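Long-range contact in DegV domain-containing protein spr0652 (Streptococcus pneumoniae, PDB 6CNG), which binds the fatty acid linoleic acid and may take part in lipid transport or fatty acid metabolism: residues K24-S29 and R93-A98. Residues are numbered along the deposited sequence; the frame is centred on the assembly and turned at random.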
loop_
_atom_site.group_PDB
_atom_site.type_symbol
_atom_site.label_atom_id
_atom_site.label_comp_id
_atom_site.label_asym_id
_atom_site.label_seq_id
_atom_site.Cartn_x
_atom_site.Cartn_y
_atom_site.Cartn_z
ATOM N N LYS A 24 -15.027 -11.897 -2.594
ATOM C CA LYS A 24 -13.661 -11.677 -3.030
ATOM C C LYS A 24 -13.180 -10.321 -2.524
ATOM O O LYS A 24 -13.901 -9.322 -2.602
ATOM C CB LYS A 24 -13.520 -11.753 -4.552
ATOM C CG LYS A 24 -12.833 -12.989 -5.023
ATOM C CD LYS A 24 -12.762 -13.103 -6.547
ATOM C CE LYS A 24 -12.105 -14.402 -7.002
ATOM N NZ LYS A 24 -11.908 -14.539 -8.488
ATOM N N ILE A 25 -11.971 -10.306 -1.983
ATOM C CA ILE A 25 -11.238 -9.079 -1.710
ATOM C C ILE A 25 -10.134 -8.991 -2.751
ATOM O O ILE A 25 -9.260 -9.863 -2.813
ATOM C CB ILE A 25 -10.654 -9.069 -0.289
ATOM C CG1 ILE A 25 -11.773 -9.138 0.744
ATOM C CG2 ILE A 25 -9.817 -7.822 -0.087
ATOM C CD1 ILE A 25 -11.265 -9.394 2.153
ATOM N N ILE A 26 -10.187 -7.944 -3.564
ATOM C CA ILE A 26 -9.237 -7.714 -4.647
ATOM C C ILE A 26 -8.425 -6.478 -4.305
ATOM O O ILE A 26 -8.956 -5.507 -3.777
ATOM C CB ILE A 26 -9.956 -7.528 -5.996
ATOM C CG1 ILE A 26 -11.004 -8.608 -6.199
ATOM C CG2 ILE A 26 -8.945 -7.559 -7.114
ATOM C CD1 ILE A 26 -11.798 -8.480 -7.458
ATOM N N ALA A 27 -7.134 -6.534 -4.566
ATOM C CA ALA A 27 -6.281 -5.378 -4.367
ATOM C C ALA A 27 -5.238 -5.354 -5.468
ATOM O O ALA A 27 -4.883 -6.389 -6.009
ATOM C CB ALA A 27 -5.574 -5.416 -3.000
ATOM N N ASP A 28 -4.758 -4.172 -5.808
ATOM C CA ASP A 28 -3.615 -4.115 -6.711
ATOM C C ASP A 28 -2.303 -4.312 -5.929
ATOM O O ASP A 28 -2.289 -4.392 -4.700
ATOM C CB ASP A 28 -3.666 -2.826 -7.538
ATOM C CG ASP A 28 -3.549 -1.563 -6.698
ATOM O OD1 ASP A 28 -2.762 -1.567 -5.714
ATOM O OD2 ASP A 28 -4.218 -0.560 -7.042
ATOM N N SER A 29 -1.181 -4.391 -6.650
ATOM C CA SER A 29 0.099 -4.713 -6.013
ATOM C C SER A 29 0.748 -3.524 -5.245
ATOM O O SER A 29 1.908 -3.631 -4.807
ATOM C CB SER A 29 1.026 -5.392 -7.019
ATOM O OG SER A 29 1.436 -4.524 -8.027
ATOM N N ARG A 93 -11.160 -10.058 -15.081
ATOM C CA ARG A 93 -10.775 -11.436 -14.817
ATOM C C ARG A 93 -10.887 -11.763 -13.344
ATOM O O ARG A 93 -11.322 -12.856 -12.966
ATOM C CB ARG A 93 -9.316 -11.643 -15.211
ATOM C CG ARG A 93 -9.021 -11.747 -16.677
ATOM C CD ARG A 93 -7.733 -12.563 -16.902
ATOM N NE ARG A 93 -6.772 -12.508 -15.786
ATOM C CZ ARG A 93 -6.596 -13.464 -14.869
ATOM N NH1 ARG A 93 -7.315 -14.588 -14.888
ATOM N NH2 ARG A 93 -5.684 -13.293 -13.919
ATOM N N ALA A 94 -10.419 -10.862 -12.505
ATOM C CA ALA A 94 -10.361 -11.104 -11.075
ATOM C C ALA A 94 -11.741 -11.191 -10.441
ATOM O O ALA A 94 -11.885 -11.792 -9.377
ATOM C CB ALA A 94 -9.547 -9.999 -10.425
ATOM N N PHE A 95 -12.753 -10.624 -11.072
ATOM C CA PHE A 95 -14.079 -10.640 -10.503
ATOM C C PHE A 95 -14.733 -12.016 -10.544
ATOM O O PHE A 95 -15.652 -12.265 -9.762
ATOM C CB PHE A 95 -14.961 -9.666 -11.268
ATOM C CG PHE A 95 -14.602 -8.230 -11.087
ATOM C CD1 PHE A 95 -13.910 -7.789 -9.987
ATOM C CD2 PHE A 95 -14.992 -7.318 -12.015
ATOM C CE1 PHE A 95 -13.622 -6.487 -9.840
ATOM C CE2 PHE A 95 -14.699 -6.019 -11.871
ATOM C CZ PHE A 95 -14.020 -5.597 -10.779
ATOM N N GLU A 96 -14.288 -12.912 -11.418
ATOM C CA GLU A 96 -15.057 -14.114 -11.711
ATOM C C GLU A 96 -15.210 -15.031 -10.500
ATOM O O GLU A 96 -14.287 -15.212 -9.710
ATOM C CB GLU A 96 -14.406 -14.887 -12.846
ATOM C CG GLU A 96 -15.340 -15.974 -13.361
ATOM C CD GLU A 96 -14.630 -17.117 -14.039
ATOM O OE1 GLU A 96 -15.326 -17.934 -14.669
ATOM O OE2 GLU A 96 -13.385 -17.225 -13.926
ATOM N N GLY A 97 -16.396 -15.623 -10.365
ATOM C CA GLY A 97 -16.649 -16.587 -9.306
ATOM C C GLY A 97 -16.997 -16.012 -7.949
ATOM O O GLY A 97 -16.884 -16.722 -6.946
ATOM N N ALA A 98 -17.401 -14.747 -7.877
ATOM C CA ALA A 98 -17.739 -14.128 -6.606
ATOM C C ALA A 98 -18.974 -13.263 -6.774
ATOM O O ALA A 98 -19.157 -12.627 -7.814
ATOM C CB ALA A 98 -16.611 -13.250 -6.078
#
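In the mixed alpha/beta sheet of the DegV fold, Lys24 and Ile26 on strand 23-28 face the C-terminal end of helix 88-95 and the turn that leads from it into the neighbouring strand 100-105. Lys24 is extended beyond CG, which carries its ammonium group to the carbonyl of Ala94, in the last turn of the helix, and that of Glu96, in the turn after it. NZ donates to Glu96 O at 2.8 Å, in the carbonyl plane with a C=O...N angle of 154°, and to Ala94 O at 2.9 Å, approaching that carbonyl from above its plane. The ammonium group lies near the negative end of the helix dipole, probably a favourable placing for a positive charge. The carboxylate of Glu96 stays apart, with OE2 6.2 Å from Lys24 NZ, too far for a salt bridge. The aliphatic part of the lysine runs past Ala98, whose CB lies 3.8 Å from Lys24 CB. Further along the strand, Ile26 CD1 meets the Phe95 ring edge, in its plane, 3.4 Å from Phe95 CD1. The same methyl lies 4.0 Å from Ala94 CB. Tyr124 packs edge-to-face with the ring, and Ile101 touches both Ile26 and Phe95. Helix 88-95 thus packs against the sheet and leads through a type II beta turn, Phe95 to Ala98 with Gly97 at positive phi, into strand 100-105, which pairs in parallel with 23-28.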